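Long-range contacts in DNA polymerase III subunit beta (Helicobacter pylori 26695, PDB 4S3I), which encircles DNA as a sliding clamp, tethering DNA polymerases and other proteins to it and making replication processive: residues A330-V340 and F350-E358; F140-Q149 and K203-K211. All coordinates share one frame; numbering follows the deposited sequence.

Contact 1: A330-V340 and F350-E358; sequences ALNALGTTQFV and FLIQESLDE
Val340 and Gln353 form an antiparallel hydrogen-bonded pair where strand 338-340 meets strand 350-354, the segment axes being 4.8 Å apart at 142°. Val340 N gives a nearly straight bond to Gln353 O at 2.9 Å, and Gln353 N returns one to Val340 O. Phe339 and Glu354 follow as a non-hydrogen-bonded pair. Beyond them, Ser355 N reaches Gln338 O only weakly.

Ile352 carries the apolar side. Its CG2 meets Leu334 CD1 at 3.8 Å and also touches Leu331 CD2, and both leucines cross it at about a right angle. Its CD1 reaches Ala330 CB. Leu331 CD2 also sits over the centre of the Phe339 ring.

Glu354 runs the other way along Leu334, with its CG 3.7 Å from Leu334 CD2. Its CG lies anti to the carbonyl carbon (chi1 -63°) and the extended chain carries the carboxylate up to the loop after the helix. There Glu354 OE2 accepts from Gly335 N at 2.8 Å, from above the carboxylate plane. Thr336 CG2 touches Glu354 OE1, while Thr336 OG1 donates to Gln338 O at 2.6 Å.

The contact belongs to the C-terminal clamp domain, in the hairpin of strands 338-343 and 350-354, with the end of helix 324-332 packed on it. Strands 257-262 and 368-371 flank the hairpin, and Phe266 of helix 263-273 meets Phe339 edge-to-face.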
# COMPACT_ATOMS: atom_id res chain seq x y z
N ALA A 330 -6.21 -3.66 -22.77
CA ALA A 330 -6.13 -3.09 -24.12
C ALA A 330 -6.80 -1.72 -24.17
O ALA A 330 -6.32 -0.80 -24.85
CB ALA A 330 -6.75 -4.04 -25.14
N LEU A 331 -7.89 -1.55 -23.42
CA LEU A 331 -8.58 -0.27 -23.40
C LEU A 331 -7.77 0.77 -22.62
O LEU A 331 -7.70 1.94 -23.01
CB LEU A 331 -9.99 -0.42 -22.80
CG LEU A 331 -10.98 -1.29 -23.59
CD1 LEU A 331 -12.32 -1.30 -22.87
CD2 LEU A 331 -11.15 -0.80 -25.06
N ASN A 332 -7.18 0.35 -21.51
CA ASN A 332 -6.31 1.24 -20.72
C ASN A 332 -5.18 1.85 -21.55
O ASN A 332 -4.72 2.96 -21.29
CB ASN A 332 -5.72 0.49 -19.50
CG ASN A 332 -6.77 0.05 -18.51
OD1 ASN A 332 -7.88 0.60 -18.47
ND2 ASN A 332 -6.42 -0.94 -17.68
N ALA A 333 -4.72 1.11 -22.55
CA ALA A 333 -3.60 1.57 -23.38
C ALA A 333 -4.00 2.60 -24.44
O ALA A 333 -3.14 3.10 -25.18
CB ALA A 333 -2.94 0.39 -24.05
N LEU A 334 -5.29 2.92 -24.52
CA LEU A 334 -5.81 3.83 -25.55
C LEU A 334 -6.01 5.24 -25.04
O LEU A 334 -6.51 5.44 -23.94
CB LEU A 334 -7.17 3.33 -26.05
CG LEU A 334 -7.16 1.90 -26.55
CD1 LEU A 334 -8.57 1.55 -27.03
CD2 LEU A 334 -6.15 1.76 -27.69
N GLY A 335 -5.66 6.23 -25.86
CA GLY A 335 -5.81 7.63 -25.46
C GLY A 335 -7.08 8.34 -25.93
O GLY A 335 -7.26 9.52 -25.67
N THR A 336 -7.97 7.63 -26.62
CA THR A 336 -9.16 8.27 -27.21
C THR A 336 -10.40 7.86 -26.43
O THR A 336 -10.38 6.85 -25.75
CB THR A 336 -9.35 7.83 -28.66
OG1 THR A 336 -9.24 6.40 -28.73
CG2 THR A 336 -8.28 8.46 -29.56
N THR A 337 -11.49 8.62 -26.56
CA THR A 337 -12.72 8.33 -25.81
C THR A 337 -13.48 7.16 -26.42
O THR A 337 -14.34 6.57 -25.77
CB THR A 337 -13.64 9.54 -25.78
OG1 THR A 337 -14.17 9.74 -27.10
CG2 THR A 337 -12.86 10.79 -25.34
N GLN A 338 -13.19 6.85 -27.67
CA GLN A 338 -13.80 5.72 -28.36
C GLN A 338 -12.72 4.77 -28.82
O GLN A 338 -11.56 5.17 -28.94
CB GLN A 338 -14.62 6.20 -29.56
CG GLN A 338 -15.74 7.15 -29.19
CD GLN A 338 -16.60 7.53 -30.40
OE1 GLN A 338 -16.16 8.27 -31.28
NE2 GLN A 338 -17.82 6.99 -30.45
N PHE A 339 -13.09 3.53 -29.08
CA PHE A 339 -12.15 2.58 -29.60
C PHE A 339 -12.76 1.82 -30.77
O PHE A 339 -13.99 1.80 -30.95
CB PHE A 339 -11.65 1.60 -28.52
CG PHE A 339 -12.68 0.59 -28.06
CD1 PHE A 339 -13.63 0.93 -27.10
CD2 PHE A 339 -12.67 -0.71 -28.55
CE1 PHE A 339 -14.59 0.01 -26.66
CE2 PHE A 339 -13.61 -1.65 -28.12
CZ PHE A 339 -14.58 -1.29 -27.16
N VAL A 340 -11.90 1.19 -31.55
CA VAL A 340 -12.36 0.36 -32.64
C VAL A 340 -12.03 -1.07 -32.34
O VAL A 340 -10.88 -1.41 -32.00
CB VAL A 340 -11.74 0.80 -33.97
CG1 VAL A 340 -12.15 -0.17 -35.08
CG2 VAL A 340 -12.17 2.22 -34.29
N PHE A 350 -8.78 -10.91 -32.53
CA PHE A 350 -9.37 -9.62 -32.83
C PHE A 350 -8.49 -8.49 -32.32
O PHE A 350 -7.63 -8.70 -31.47
CB PHE A 350 -10.77 -9.50 -32.23
CG PHE A 350 -10.81 -9.64 -30.73
CD1 PHE A 350 -10.74 -8.51 -29.90
CD2 PHE A 350 -10.93 -10.89 -30.14
CE1 PHE A 350 -10.81 -8.65 -28.50
CE2 PHE A 350 -10.99 -11.03 -28.76
CZ PHE A 350 -10.92 -9.91 -27.94
N LEU A 351 -8.75 -7.29 -32.83
CA LEU A 351 -7.86 -6.16 -32.60
C LEU A 351 -8.59 -5.06 -31.86
O LEU A 351 -9.76 -4.80 -32.13
CB LEU A 351 -7.34 -5.63 -33.94
CG LEU A 351 -6.18 -4.62 -33.92
CD1 LEU A 351 -4.88 -5.34 -33.61
CD2 LEU A 351 -6.07 -3.82 -35.21
N ILE A 352 -7.90 -4.42 -30.91
CA ILE A 352 -8.43 -3.23 -30.25
C ILE A 352 -7.47 -2.09 -30.50
O ILE A 352 -6.27 -2.24 -30.29
CB ILE A 352 -8.62 -3.47 -28.73
CG1 ILE A 352 -9.79 -4.42 -28.49
CG2 ILE A 352 -8.85 -2.16 -27.98
CD1 ILE A 352 -9.91 -4.91 -27.06
N GLN A 353 -7.97 -0.95 -30.96
CA GLN A 353 -7.10 0.19 -31.21
C GLN A 353 -7.86 1.50 -31.06
O GLN A 353 -9.09 1.49 -30.94
CB GLN A 353 -6.43 0.08 -32.59
CG GLN A 353 -7.36 0.27 -33.76
CD GLN A 353 -6.69 -0.06 -35.10
OE1 GLN A 353 -7.33 0.03 -36.15
NE2 GLN A 353 -5.41 -0.42 -35.07
N GLU A 354 -7.13 2.61 -31.05
CA GLU A 354 -7.77 3.90 -30.88
C GLU A 354 -8.67 4.18 -32.08
O GLU A 354 -8.47 3.64 -33.17
CB GLU A 354 -6.73 5.03 -30.77
CG GLU A 354 -5.80 4.94 -29.56
CD GLU A 354 -5.01 6.22 -29.31
OE1 GLU A 354 -5.09 7.17 -30.12
OE2 GLU A 354 -4.32 6.30 -28.27
N SER A 355 -9.66 5.03 -31.86
CA SER A 355 -10.40 5.60 -32.96
C SER A 355 -9.39 6.49 -33.69
O SER A 355 -8.53 7.11 -33.04
CB SER A 355 -11.57 6.43 -32.41
OG SER A 355 -12.36 6.96 -33.45
N LEU A 356 -9.47 6.56 -35.02
CA LEU A 356 -8.54 7.38 -35.81
C LEU A 356 -7.06 7.01 -35.55
O LEU A 356 -6.21 7.90 -35.49
CB LEU A 356 -8.71 8.88 -35.53
CG LEU A 356 -10.08 9.54 -35.65
CD1 LEU A 356 -9.95 11.05 -35.45
CD2 LEU A 356 -10.73 9.24 -36.98
N ASP A 357 -6.77 5.72 -35.38
CA ASP A 357 -5.40 5.25 -35.16
C ASP A 357 -4.50 5.70 -36.30
O ASP A 357 -3.32 5.99 -36.09
CB ASP A 357 -5.35 3.72 -35.06
CG ASP A 357 -3.91 3.18 -35.07
OD1 ASP A 357 -3.29 3.12 -33.99
OD2 ASP A 357 -3.39 2.83 -36.16
N GLU A 358 -5.07 5.77 -37.50
CA GLU A 358 -4.31 6.13 -38.70
C GLU A 358 -3.87 7.60 -38.69
O GLU A 358 -2.97 7.99 -39.44
CB GLU A 358 -5.13 5.84 -39.96
CG GLU A 358 -6.25 6.84 -40.24
CD GLU A 358 -7.52 6.58 -39.42
OE1 GLU A 358 -7.61 5.51 -38.78
OE2 GLU A 358 -8.42 7.45 -39.42
O HOH W 1 -4.77 -1.61 -27.21
O HOH W 2 -2.57 4.35 -27.28

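Contact 2: F140-Q149 and K203-K211; sequences FKKIAPVIEQ and KRALLEILK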
# COMPACT_ATOMS: atom_id res chain seq x y z
N PHE A 140 6.25 2.49 -24.03
CA PHE A 140 6.74 1.55 -23.03
C PHE A 140 5.69 1.33 -21.94
O PHE A 140 5.39 0.20 -21.56
CB PHE A 140 8.05 2.06 -22.37
CG PHE A 140 9.27 1.92 -23.24
CD1 PHE A 140 9.21 1.26 -24.45
CD2 PHE A 140 10.48 2.45 -22.82
CE1 PHE A 140 10.35 1.13 -25.25
CE2 PHE A 140 11.62 2.33 -23.60
CZ PHE A 140 11.55 1.67 -24.82
N LYS A 141 5.12 2.42 -21.44
CA LYS A 141 4.16 2.29 -20.34
C LYS A 141 2.89 1.58 -20.80
O LYS A 141 2.26 0.84 -20.04
CB LYS A 141 3.82 3.67 -19.77
CG LYS A 141 3.00 3.63 -18.49
CD LYS A 141 2.28 4.95 -18.25
CE LYS A 141 1.44 4.90 -16.97
NZ LYS A 141 0.39 5.96 -16.91
N LYS A 142 2.52 1.77 -22.06
CA LYS A 142 1.27 1.22 -22.56
C LYS A 142 1.40 -0.26 -22.85
O LYS A 142 0.44 -1.02 -22.74
CB LYS A 142 0.79 1.99 -23.79
CG LYS A 142 0.12 3.31 -23.44
CD LYS A 142 -0.19 4.15 -24.69
CE LYS A 142 -0.98 5.42 -24.32
NZ LYS A 142 -1.01 6.37 -25.48
N ILE A 143 2.60 -0.68 -23.19
CA ILE A 143 2.82 -2.06 -23.63
C ILE A 143 3.29 -2.96 -22.49
O ILE A 143 3.04 -4.17 -22.50
CB ILE A 143 3.83 -2.06 -24.81
CG1 ILE A 143 3.19 -1.37 -26.02
CG2 ILE A 143 4.31 -3.46 -25.19
CD1 ILE A 143 4.08 -1.32 -27.25
N ALA A 144 3.94 -2.36 -21.51
CA ALA A 144 4.49 -3.10 -20.36
C ALA A 144 3.57 -4.18 -19.76
O ALA A 144 4.03 -5.29 -19.46
CB ALA A 144 4.96 -2.14 -19.26
N PRO A 145 2.26 -3.87 -19.57
CA PRO A 145 1.42 -4.87 -18.89
C PRO A 145 1.29 -6.20 -19.62
O PRO A 145 0.92 -7.18 -18.98
CB PRO A 145 0.05 -4.19 -18.83
CG PRO A 145 0.34 -2.74 -18.85
CD PRO A 145 1.54 -2.58 -19.73
N VAL A 146 1.56 -6.26 -20.92
CA VAL A 146 1.38 -7.52 -21.62
C VAL A 146 2.61 -8.41 -21.49
O VAL A 146 2.56 -9.60 -21.77
CB VAL A 146 1.01 -7.33 -23.11
CG1 VAL A 146 -0.11 -6.28 -23.24
CG2 VAL A 146 2.23 -6.92 -23.91
N ILE A 147 3.72 -7.81 -21.06
CA ILE A 147 5.00 -8.52 -21.06
C ILE A 147 5.24 -9.30 -19.77
O ILE A 147 5.17 -8.72 -18.67
CB ILE A 147 6.17 -7.56 -21.32
CG1 ILE A 147 6.03 -6.96 -22.71
CG2 ILE A 147 7.51 -8.26 -21.20
CD1 ILE A 147 6.97 -5.79 -22.97
N GLU A 148 5.49 -10.60 -19.90
CA GLU A 148 5.91 -11.44 -18.78
C GLU A 148 7.39 -11.21 -18.51
O GLU A 148 8.25 -11.55 -19.34
CB GLU A 148 5.68 -12.92 -19.09
CG GLU A 148 4.24 -13.40 -19.05
CD GLU A 148 4.11 -14.87 -19.44
OE1 GLU A 148 3.11 -15.21 -20.12
OE2 GLU A 148 4.99 -15.68 -19.07
N GLN A 149 7.70 -10.63 -17.36
CA GLN A 149 9.07 -10.39 -16.94
C GLN A 149 9.77 -11.72 -16.72
O GLN A 149 10.78 -12.02 -17.35
CB GLN A 149 9.06 -9.61 -15.63
CG GLN A 149 10.40 -9.09 -15.18
CD GLN A 149 10.26 -7.90 -14.25
OE1 GLN A 149 9.16 -7.59 -13.79
NE2 GLN A 149 11.37 -7.23 -13.98
N LYS A 203 12.26 -6.65 -19.25
CA LYS A 203 11.16 -5.99 -18.55
C LYS A 203 11.64 -5.12 -17.39
O LYS A 203 11.17 -4.00 -17.20
CB LYS A 203 10.14 -7.03 -18.07
CG LYS A 203 8.96 -6.48 -17.25
CD LYS A 203 7.83 -5.93 -18.12
CE LYS A 203 6.55 -5.63 -17.30
NZ LYS A 203 5.51 -6.71 -17.38
N ARG A 204 12.61 -5.64 -16.63
CA ARG A 204 13.12 -4.89 -15.48
C ARG A 204 13.66 -3.54 -15.93
O ARG A 204 13.36 -2.50 -15.32
CB ARG A 204 14.24 -5.66 -14.76
CG ARG A 204 14.80 -4.90 -13.57
CD ARG A 204 16.15 -5.43 -13.13
NE ARG A 204 16.71 -4.64 -12.03
CZ ARG A 204 17.82 -4.97 -11.37
NH1 ARG A 204 18.47 -6.08 -11.71
NH2 ARG A 204 18.26 -4.20 -10.38
N ALA A 205 14.43 -3.56 -17.01
CA ALA A 205 14.98 -2.33 -17.58
C ALA A 205 13.85 -1.40 -17.98
O ALA A 205 13.89 -0.19 -17.72
CB ALA A 205 15.87 -2.65 -18.79
N LEU A 206 12.84 -1.97 -18.64
CA LEU A 206 11.66 -1.19 -19.04
C LEU A 206 11.09 -0.44 -17.84
O LEU A 206 10.89 0.78 -17.88
CB LEU A 206 10.61 -2.12 -19.67
CG LEU A 206 9.52 -1.52 -20.57
CD1 LEU A 206 8.64 -2.62 -21.14
CD2 LEU A 206 8.65 -0.50 -19.87
N LEU A 207 10.83 -1.17 -16.77
CA LEU A 207 10.21 -0.56 -15.60
C LEU A 207 11.12 0.50 -14.96
O LEU A 207 10.65 1.56 -14.56
CB LEU A 207 9.83 -1.64 -14.60
CG LEU A 207 8.76 -2.59 -15.15
CD1 LEU A 207 8.62 -3.84 -14.27
CD2 LEU A 207 7.42 -1.86 -15.26
N GLU A 208 12.42 0.23 -14.91
CA GLU A 208 13.35 1.25 -14.42
C GLU A 208 13.36 2.50 -15.30
O GLU A 208 13.33 3.62 -14.80
CB GLU A 208 14.77 0.68 -14.25
CG GLU A 208 14.87 -0.48 -13.26
CD GLU A 208 14.17 -0.19 -11.93
OE1 GLU A 208 14.08 0.99 -11.52
OE2 GLU A 208 13.72 -1.16 -11.27
N ILE A 209 13.41 2.31 -16.62
CA ILE A 209 13.36 3.44 -17.55
C ILE A 209 12.16 4.34 -17.27
O ILE A 209 12.26 5.57 -17.32
CB ILE A 209 13.32 2.96 -19.01
CG1 ILE A 209 14.70 2.49 -19.43
CG2 ILE A 209 12.87 4.09 -19.95
CD1 ILE A 209 14.68 1.47 -20.55
N LEU A 210 11.03 3.73 -16.96
CA LEU A 210 9.82 4.50 -16.69
C LEU A 210 9.97 5.40 -15.46
O LEU A 210 9.35 6.47 -15.39
CB LEU A 210 8.60 3.59 -16.56
CG LEU A 210 8.19 2.84 -17.83
CD1 LEU A 210 7.02 1.91 -17.55
CD2 LEU A 210 7.83 3.84 -18.93
N LYS A 211 10.79 4.98 -14.49
CA LYS A 211 10.96 5.81 -13.30
C LYS A 211 11.93 6.95 -13.54
O LYS A 211 11.91 7.96 -12.83
CB LYS A 211 11.46 4.97 -12.11
CG LYS A 211 10.64 3.75 -11.76
CD LYS A 211 11.33 3.00 -10.63
CE LYS A 211 11.02 1.51 -10.65
NZ LYS A 211 11.83 0.76 -9.64
O HOH W 3 6.07 -8.56 -15.24
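Lys203 bends across to the 140-149 segment and brings its ammonium group to two backbone carbonyls. CG leaves anti to the backbone N (chi1 177°), and turns at chi2 and chi4 fold the chain toward Ala144 and Ile147. Lys203 NZ donates to Ala144 O at 2.9 Å, from above the carbonyl plane. Ile147 N reaches that oxygen from the opposite face. Lys203 NZ also lies next to Ile147 O, but so close that this second bond is doubtful as modelled. A water accepts from the same nitrogen.

Gln149 crosses the stem of Lys203 at about a right angle. Gln149 CB lies 3.5 Å from Lys203 CG, and the amide end passes on to Arg204 and Leu207. Gln149 is poorly ordered, so its amide position is less certain.

Leu206 fills the middle with its two methyl branches. Leu206 CD2 presses on Phe140 CB at 3.6 Å and lies obliquely to the ring. Leu206 CD1 meets Ile147 CD1 at 4.0 Å, and both branches approach Ala144 CB. One turn on, Leu210 CD2 touches Phe140 CB at 3.9 Å. Ile209 CG2 comes to the Phe140 ring at its edge, near the ring plane and 4.1 Å from Phe140 CD2. Phe140 thus meets three side chains of helix 203-212, while strand 158-164 packs on it through Ile159 and Met161.

The contact joins helix 135-143, and the 3-10 segment and loop that follow it, to helix 203-212 within the central domain. Its apolar part is methyl and methylene contact round Leu206. In its polar part the lysine charge probably strengthens the bond to Ala144 O, which ties the N-terminal end of helix 203-212 to the 3-10 segment.

In the fold
Contact 1 lies in the C-terminal domain and contact 2 in the central one, with centres about 20 Å apart. They share no strand or helix. Contact 1 is the more buried and mixes a strand pairing with a helix end. Contact 2 is partly buried and joins a helix, and the 3-10 turn and loop after it, to a second helix. Their side-chain bonds differ in direction: a carboxylate accepts from a backbone N-H in contact 1, a lysine gives to a carbonyl in contact 2. Ala333 O packs 3.2 Å from Lys142 CD, where the two touch. Contact 1 supplies strands to the sheet in which 179-185 pairs with 368-371, and contact 2 packs on its strand 158-164.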